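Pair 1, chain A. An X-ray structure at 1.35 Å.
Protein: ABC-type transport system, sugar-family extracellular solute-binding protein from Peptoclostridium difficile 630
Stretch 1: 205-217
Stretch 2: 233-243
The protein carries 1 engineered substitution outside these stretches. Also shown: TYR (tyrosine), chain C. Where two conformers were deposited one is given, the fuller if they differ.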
# COMPACT_ATOMS: atom_id res chain seq x y z
N LEU A 205 -11.97 -19.23 -5.40
CA LEU A 205 -11.00 -19.09 -6.50
C LEU A 205 -10.20 -20.37 -6.77
O LEU A 205 -9.69 -20.56 -7.88
CB LEU A 205 -10.10 -17.90 -6.26
CG LEU A 205 -10.78 -16.55 -6.35
CD1 LEU A 205 -9.81 -15.45 -5.87
CD2 LEU A 205 -11.22 -16.27 -7.76
N VAL A 206 -10.11 -21.28 -5.78
CA VAL A 206 -9.54 -22.63 -5.99
C VAL A 206 -10.25 -23.44 -7.08
O VAL A 206 -11.47 -23.62 -7.07
CB VAL A 206 -9.56 -23.47 -4.67
CG1 VAL A 206 -9.08 -24.91 -4.88
CG2 VAL A 206 -8.72 -22.80 -3.60
N GLY A 207 -9.46 -23.99 -7.97
CA GLY A 207 -9.96 -24.74 -9.07
C GLY A 207 -10.19 -23.84 -10.23
O GLY A 207 -10.37 -24.36 -11.31
N LYS A 208 -10.20 -22.51 -10.03
CA LYS A 208 -10.53 -21.61 -11.12
C LYS A 208 -9.37 -20.78 -11.65
O LYS A 208 -9.52 -20.15 -12.68
CB LYS A 208 -11.64 -20.67 -10.71
CG LYS A 208 -12.97 -21.34 -10.39
CD LYS A 208 -13.99 -20.30 -10.00
CE LYS A 208 -14.39 -19.38 -11.16
NZ LYS A 208 -15.06 -18.16 -10.66
N ILE A 209 -8.25 -20.74 -10.92
CA ILE A 209 -7.11 -19.87 -11.25
C ILE A 209 -5.80 -20.63 -11.19
O ILE A 209 -5.69 -21.68 -10.49
CB ILE A 209 -7.03 -18.61 -10.32
CG1 ILE A 209 -6.65 -19.00 -8.86
CG2 ILE A 209 -8.33 -17.86 -10.42
CD1 ILE A 209 -6.49 -17.81 -7.90
N ASP A 210 -4.77 -20.07 -11.87
CA ASP A 210 -3.45 -20.64 -11.85
C ASP A 210 -2.54 -19.88 -10.85
O ASP A 210 -1.56 -20.45 -10.34
CB ASP A 210 -2.85 -20.57 -13.25
CG ASP A 210 -3.67 -21.33 -14.32
OD1 ASP A 210 -4.16 -22.44 -14.01
OD2 ASP A 210 -3.80 -20.82 -15.48
N VAL A 211 -2.84 -18.59 -10.65
CA VAL A 211 -2.04 -17.70 -9.80
C VAL A 211 -2.99 -16.63 -9.25
O VAL A 211 -3.96 -16.27 -9.90
CB VAL A 211 -0.89 -17.09 -10.63
CG1 VAL A 211 -1.42 -16.09 -11.66
CG2 VAL A 211 0.16 -16.38 -9.74
N LEU A 212 -2.69 -16.17 -8.03
CA LEU A 212 -3.40 -15.04 -7.40
C LEU A 212 -2.50 -13.81 -7.43
O LEU A 212 -1.31 -13.95 -7.09
CB LEU A 212 -3.72 -15.34 -5.99
CG LEU A 212 -4.67 -14.36 -5.32
CD1 LEU A 212 -6.10 -14.43 -5.80
CD2 LEU A 212 -4.62 -14.54 -3.82
N TYR A 213 -3.07 -12.71 -7.87
CA TYR A 213 -2.36 -11.39 -7.75
C TYR A 213 -2.99 -10.60 -6.61
O TYR A 213 -4.21 -10.45 -6.55
CB TYR A 213 -2.48 -10.64 -9.06
CG TYR A 213 -1.74 -9.29 -9.04
CD1 TYR A 213 -0.37 -9.23 -9.20
CD2 TYR A 213 -2.41 -8.09 -8.85
CE1 TYR A 213 0.29 -7.99 -9.14
CE2 TYR A 213 -1.73 -6.88 -8.82
CZ TYR A 213 -0.41 -6.89 -9.02
OH TYR A 213 0.26 -5.63 -8.95
N VAL A 214 -2.14 -10.08 -5.72
CA VAL A 214 -2.61 -9.26 -4.60
C VAL A 214 -2.23 -7.81 -4.86
O VAL A 214 -1.04 -7.44 -4.71
CB VAL A 214 -2.11 -9.80 -3.28
CG1 VAL A 214 -2.56 -8.92 -2.11
CG2 VAL A 214 -2.55 -11.26 -3.06
N PRO A 215 -3.19 -6.98 -5.21
CA PRO A 215 -2.90 -5.54 -5.35
C PRO A 215 -2.64 -4.94 -3.97
O PRO A 215 -2.70 -5.59 -2.95
CB PRO A 215 -4.19 -4.96 -5.95
CG PRO A 215 -5.19 -6.03 -5.90
CD PRO A 215 -4.65 -7.25 -5.29
N THR A 216 -2.28 -3.64 -3.99
CA THR A 216 -2.16 -2.89 -2.73
C THR A 216 -3.52 -2.47 -2.17
O THR A 216 -3.97 -1.35 -2.28
CB THR A 216 -1.16 -1.70 -2.84
OG1 THR A 216 -1.63 -0.74 -3.73
CG2 THR A 216 0.21 -2.23 -3.22
N ASP A 217 -4.25 -3.53 -1.73
CA ASP A 217 -5.53 -3.48 -1.12
C ASP A 217 -5.39 -3.71 0.39
O ASP A 217 -4.79 -4.67 0.83
CB ASP A 217 -6.35 -4.68 -1.71
CG ASP A 217 -7.77 -4.70 -1.20
OD1 ASP A 217 -8.04 -5.24 -0.09
OD2 ASP A 217 -8.63 -4.18 -1.92
N GLU A 233 -1.96 -24.39 0.52
CA GLU A 233 -2.53 -25.76 0.65
C GLU A 233 -3.05 -26.32 -0.68
O GLU A 233 -2.93 -27.50 -0.94
CB GLU A 233 -3.65 -25.79 1.71
CG GLU A 233 -3.08 -25.90 3.11
CD GLU A 233 -4.09 -26.20 4.22
OE1 GLU A 233 -5.29 -26.38 3.94
OE2 GLU A 233 -3.64 -26.25 5.39
N ASN A 234 -3.55 -25.39 -1.51
CA ASN A 234 -4.06 -25.62 -2.86
C ASN A 234 -3.04 -25.44 -3.98
O ASN A 234 -3.38 -25.51 -5.16
CB ASN A 234 -5.36 -24.82 -3.04
CG ASN A 234 -6.50 -25.42 -2.20
OD1 ASN A 234 -6.98 -26.49 -2.53
ND2 ASN A 234 -6.86 -24.80 -1.09
N LYS A 235 -1.76 -25.21 -3.60
CA LYS A 235 -0.63 -25.11 -4.55
C LYS A 235 -0.80 -23.96 -5.55
O LYS A 235 -0.33 -24.04 -6.67
CB LYS A 235 -0.37 -26.46 -5.28
CG LYS A 235 -0.20 -27.64 -4.35
CD LYS A 235 0.99 -27.56 -3.44
CE LYS A 235 0.90 -28.71 -2.44
NZ LYS A 235 2.24 -29.27 -2.14
N ILE A 236 -1.44 -22.87 -5.10
CA ILE A 236 -1.63 -21.65 -5.91
C ILE A 236 -0.54 -20.65 -5.53
O ILE A 236 -0.53 -20.21 -4.37
CB ILE A 236 -3.03 -21.01 -5.68
CG1 ILE A 236 -4.18 -22.00 -6.00
CG2 ILE A 236 -3.23 -19.75 -6.55
CD1 ILE A 236 -5.55 -21.47 -5.60
N PRO A 237 0.35 -20.29 -6.49
CA PRO A 237 1.32 -19.18 -6.22
C PRO A 237 0.58 -17.87 -6.08
O PRO A 237 -0.35 -17.55 -6.84
CB PRO A 237 2.23 -19.19 -7.44
CG PRO A 237 1.86 -20.39 -8.26
CD PRO A 237 0.52 -20.87 -7.84
N VAL A 238 1.00 -17.10 -5.09
CA VAL A 238 0.47 -15.76 -4.87
C VAL A 238 1.58 -14.68 -5.09
O VAL A 238 2.60 -14.72 -4.42
CB VAL A 238 -0.06 -15.63 -3.43
CG1 VAL A 238 -0.64 -14.27 -3.22
CG2 VAL A 238 -1.12 -16.71 -3.15
N ILE A 239 1.34 -13.85 -6.08
CA ILE A 239 2.24 -12.70 -6.37
C ILE A 239 1.55 -11.51 -5.77
O ILE A 239 0.45 -11.14 -6.12
CB ILE A 239 2.42 -12.53 -7.88
CG1 ILE A 239 3.04 -13.76 -8.53
CG2 ILE A 239 3.23 -11.28 -8.16
CD1 ILE A 239 4.29 -14.28 -7.91
N ALA A 240 2.31 -10.78 -4.92
CA ALA A 240 1.79 -9.53 -4.35
C ALA A 240 2.48 -8.34 -4.98
O ALA A 240 3.63 -8.45 -5.47
CB ALA A 240 2.01 -9.50 -2.85
N ALA A 241 1.82 -7.20 -4.90
CA ALA A 241 2.38 -5.93 -5.42
C ALA A 241 3.57 -5.40 -4.63
O ALA A 241 4.36 -4.66 -5.21
CB ALA A 241 1.30 -4.89 -5.47
N GLU A 242 3.70 -5.79 -3.38
CA GLU A 242 4.80 -5.32 -2.51
C GLU A 242 5.13 -6.33 -1.47
O GLU A 242 4.48 -7.39 -1.42
CB GLU A 242 4.48 -3.94 -1.93
CG GLU A 242 3.24 -3.83 -1.06
CD GLU A 242 3.47 -4.04 0.43
OE1 GLU A 242 4.65 -4.01 0.90
OE2 GLU A 242 2.46 -4.22 1.17
N SER A 243 6.18 -6.11 -0.70
CA SER A 243 6.78 -7.15 0.10
C SER A 243 6.06 -7.47 1.41
O SER A 243 6.29 -8.54 1.96
CB SER A 243 8.25 -6.89 0.35
OG SER A 243 8.47 -5.80 1.23
N TYR C . -2.01 1.44 -1.79
CA TYR C . -2.90 1.37 -0.61
C TYR C . -3.78 2.61 -0.56
O TYR C . -4.47 2.79 0.44
CB TYR C . -2.13 1.05 0.69
CG TYR C . -1.52 -0.31 0.68
CD1 TYR C . -2.36 -1.46 0.69
CD2 TYR C . -0.18 -0.54 0.60
CE1 TYR C . -1.81 -2.71 0.60
CE2 TYR C . 0.39 -1.79 0.51
CZ TYR C . -0.47 -2.92 0.50
OH TYR C . 0.08 -4.19 0.41
OXT TYR C . -3.87 3.33 -1.53

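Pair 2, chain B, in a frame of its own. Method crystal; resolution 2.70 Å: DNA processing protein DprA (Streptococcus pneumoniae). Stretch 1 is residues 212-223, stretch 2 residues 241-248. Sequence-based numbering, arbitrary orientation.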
# COMPACT_ATOMS: atom_id res chain seq x y z
N ILE B 212 8.87 -18.22 14.23
CA ILE B 212 8.78 -17.98 12.78
C ILE B 212 9.38 -16.61 12.45
O ILE B 212 10.28 -16.54 11.61
CB ILE B 212 7.32 -18.11 12.25
CG1 ILE B 212 6.77 -19.56 12.38
CG2 ILE B 212 7.21 -17.62 10.78
CD1 ILE B 212 5.33 -19.70 12.10
N ALA B 213 8.92 -15.55 13.14
CA ALA B 213 9.41 -14.19 12.95
C ALA B 213 10.87 -14.05 13.39
O ALA B 213 11.68 -13.55 12.61
CB ALA B 213 8.53 -13.21 13.71
N GLY B 214 11.20 -14.55 14.59
CA GLY B 214 12.54 -14.49 15.18
C GLY B 214 13.66 -15.10 14.37
O GLY B 214 14.79 -14.60 14.38
N LEU B 215 13.36 -16.20 13.67
CA LEU B 215 14.29 -16.93 12.80
C LEU B 215 14.74 -16.09 11.59
O LEU B 215 15.83 -16.31 11.08
CB LEU B 215 13.55 -18.18 12.29
CG LEU B 215 14.14 -19.58 12.46
CD1 LEU B 215 15.14 -19.68 13.59
CD2 LEU B 215 13.04 -20.61 12.64
N CYS B 216 13.89 -15.16 11.11
CA CYS B 216 14.10 -14.40 9.87
C CYS B 216 14.36 -12.90 9.99
O CYS B 216 13.97 -12.26 10.97
CB CYS B 216 12.95 -14.68 8.90
SG CYS B 216 12.27 -16.34 9.04
N ARG B 217 14.99 -12.33 8.94
CA ARG B 217 15.30 -10.89 8.84
C ARG B 217 14.13 -10.09 8.23
O ARG B 217 14.11 -8.86 8.32
CB ARG B 217 16.59 -10.67 8.02
CG ARG B 217 17.82 -11.41 8.55
CD ARG B 217 18.59 -10.61 9.57
NE ARG B 217 19.89 -10.18 9.05
CZ ARG B 217 21.02 -10.87 9.16
NH1 ARG B 217 21.03 -12.05 9.76
NH2 ARG B 217 22.15 -10.38 8.66
N GLY B 218 13.16 -10.81 7.64
CA GLY B 218 11.96 -10.25 7.05
C GLY B 218 10.76 -11.18 7.11
O GLY B 218 10.92 -12.41 7.11
N VAL B 219 9.55 -10.59 7.14
CA VAL B 219 8.28 -11.33 7.16
C VAL B 219 7.42 -10.87 5.98
O VAL B 219 7.20 -9.68 5.81
CB VAL B 219 7.50 -11.17 8.51
CG1 VAL B 219 6.24 -12.03 8.53
CG2 VAL B 219 8.38 -11.51 9.71
N ILE B 220 6.92 -11.83 5.18
CA ILE B 220 6.02 -11.58 4.05
C ILE B 220 4.59 -11.86 4.51
O ILE B 220 4.30 -12.96 4.99
CB ILE B 220 6.42 -12.40 2.79
CG1 ILE B 220 7.78 -11.93 2.21
CG2 ILE B 220 5.31 -12.35 1.71
CD1 ILE B 220 8.40 -12.90 1.18
N VAL B 221 3.70 -10.84 4.39
CA VAL B 221 2.27 -10.94 4.73
C VAL B 221 1.42 -10.98 3.49
O VAL B 221 1.68 -10.26 2.52
CB VAL B 221 1.71 -9.86 5.68
CG1 VAL B 221 0.98 -10.48 6.86
CG2 VAL B 221 2.75 -8.83 6.08
N ALA B 222 0.35 -11.76 3.55
CA ALA B 222 -0.64 -11.89 2.49
C ALA B 222 -1.95 -12.27 3.13
O ALA B 222 -2.01 -13.22 3.92
CB ALA B 222 -0.22 -12.95 1.50
N GLU B 223 -2.99 -11.52 2.80
CA GLU B 223 -4.35 -11.71 3.29
C GLU B 223 -4.43 -11.76 4.81
O GLU B 223 -4.96 -12.71 5.38
CB GLU B 223 -5.05 -12.90 2.60
CG GLU B 223 -5.22 -12.71 1.10
CD GLU B 223 -6.40 -13.39 0.45
OE1 GLU B 223 -6.96 -14.35 1.04
OE2 GLU B 223 -6.75 -13.00 -0.69
N GLY B 241 12.48 -5.13 15.19
CA GLY B 241 13.28 -4.46 14.17
C GLY B 241 13.39 -5.21 12.85
O GLY B 241 14.29 -4.92 12.06
N ARG B 242 12.46 -6.15 12.59
CA ARG B 242 12.43 -6.94 11.35
C ARG B 242 11.58 -6.26 10.28
O ARG B 242 10.60 -5.58 10.60
CB ARG B 242 11.94 -8.38 11.61
CG ARG B 242 12.55 -9.12 12.82
CD ARG B 242 14.05 -9.32 12.71
NE ARG B 242 14.49 -10.57 13.32
CZ ARG B 242 14.87 -10.70 14.59
NH1 ARG B 242 14.84 -9.65 15.41
NH2 ARG B 242 15.27 -11.87 15.06
N ASP B 243 11.96 -6.43 9.00
CA ASP B 243 11.25 -5.86 7.86
C ASP B 243 9.98 -6.65 7.61
O ASP B 243 9.99 -7.88 7.68
CB ASP B 243 12.11 -5.90 6.59
CG ASP B 243 13.31 -4.98 6.55
OD1 ASP B 243 13.21 -3.85 7.10
OD2 ASP B 243 14.31 -5.34 5.90
N VAL B 244 8.89 -5.93 7.30
CA VAL B 244 7.63 -6.55 6.93
C VAL B 244 7.24 -6.15 5.51
O VAL B 244 7.26 -4.97 5.18
CB VAL B 244 6.50 -6.64 8.01
CG1 VAL B 244 6.81 -5.84 9.26
CG2 VAL B 244 5.12 -6.30 7.46
N PHE B 245 7.05 -7.17 4.66
CA PHE B 245 6.73 -7.03 3.25
C PHE B 245 5.29 -7.43 3.05
O PHE B 245 4.97 -8.62 3.14
CB PHE B 245 7.67 -7.89 2.39
CG PHE B 245 9.14 -7.68 2.66
CD1 PHE B 245 9.79 -6.55 2.18
CD2 PHE B 245 9.87 -8.60 3.39
CE1 PHE B 245 11.15 -6.34 2.44
CE2 PHE B 245 11.23 -8.40 3.66
CZ PHE B 245 11.86 -7.27 3.18
N ALA B 246 4.40 -6.45 2.83
CA ALA B 246 2.98 -6.73 2.68
C ALA B 246 2.50 -6.76 1.23
O ALA B 246 2.83 -5.87 0.45
CB ALA B 246 2.16 -5.75 3.50
N ILE B 247 1.75 -7.82 0.88
CA ILE B 247 1.15 -8.00 -0.44
C ILE B 247 -0.24 -7.34 -0.41
O ILE B 247 -1.07 -7.73 0.42
CB ILE B 247 1.08 -9.50 -0.87
CG1 ILE B 247 2.50 -10.14 -0.92
CG2 ILE B 247 0.35 -9.66 -2.21
CD1 ILE B 247 2.51 -11.68 -0.84
N PRO B 248 -0.51 -6.33 -1.28
CA PRO B 248 -1.84 -5.69 -1.25
C PRO B 248 -2.92 -6.53 -1.93
O PRO B 248 -2.64 -7.52 -2.60
CB PRO B 248 -1.61 -4.37 -1.99
CG PRO B 248 -0.49 -4.66 -2.94
CD PRO B 248 0.36 -5.74 -2.32
O HOH W 1 14.99 -8.07 5.55
O HOH W 2 -3.01 -9.69 0.51

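Two parallel strands side by side impose a fixed pattern of hydrogen bonds, and the side chains must then fill whatever space that pattern leaves. Pairs 1 and 2 illustrate the principle well. In each, the strand axes approach to 4.6 Å with an angle of 20° between their directions, and 14 central residues superpose with an RMSD of 0.5 Å. The register is common: L212(A), Y213(A) and V214(A) lie beside V238(A), I239(A) and A240(A), just as V219(B), I220(B) and V221(B) lie beside V244(B), F245(B) and A246(B).

The same ladder of bonds runs through both. In pair 1, L212(A) N donates to P237(A) O (3.0 Å), I239(A) N to L212(A) O (2.8 Å), V214(A) N to I239(A) O (2.8 Å) and A241(A) N to V214(A) O (2.9 Å). In pair 2 the matching bonds join V219(B) N to D243(B) O, F245(B) N to V219(B) O and V221(B) N to F245(B) O, each 2.8 Å, and I247(B) N to V221(B) O at 2.9 Å. Pair 2 adds one rung at the start, a weak bond from D243(B) N to R217(B) O (3.3 Å). Pair 1 has no such rung, because the matching P237(A) has no amide hydrogen; its ring carbon CD instead rests 3.3 Å from D210(A) O.

On the sheet face that carries V214(A) and V238(A), or V221(B) and V244(B), the side chains are nearly the same, with L212(A) and V219(B) the one difference. V214(A) and V221(B) coincide closely, as do V238(A) and V244(B), and an alanine follows in each second strand. V214(A) CG2 meets V238(A) CG1 at 3.6 Å, and V221(B) CG2 meets V244(B) CG2 at 3.7 Å, so the same small cluster of valines and alanine serves both proteins.

On the face of Y213(A) and I239(A), or I220(B) and F245(B), the filling differs. Beside it, V211(A) points sideways and its CG2 packs 4.1 Å from I239(A) CG1; pair 2 has G218(B) at the matching position. Where pair 1 has I239(A), pair 2 places the bulkier F245(B), and its ring uses the room left by the glycine: F245(B) CE2 lies 3.9 Å from G218(B) CA, and a beta carbon there would clash with the ring. In pair 1 the valine of the first strand helps fill this space; in pair 2 the ring from the second strand does. Further along, Y213(A) reaches A241(A), its OH 3.7 Å from CB, whereas the shorter I220(B) meets a longer partner, its CG2 3.8 Å from I247(B) CD1.

The sharpest contrast precedes the strands. I236(A) and R242(B) both point toward the first stretch and fill matching positions. The isoleucine makes apolar contacts, with its CD1 4.0 Å from V206(A) CG2 and its CG2 4.0 Å from I209(A) CD1. The arginine instead turns its guanidinium edge to backbone carbonyls, donating from R242(B) NE to C216(B) O and from R242(B) NH2 to G214(B) O, both 2.9 Å. A shared backbone thus fixes where a side chain starts, while leaving open whether it closes the gap with carbon or with hydrogen bonds.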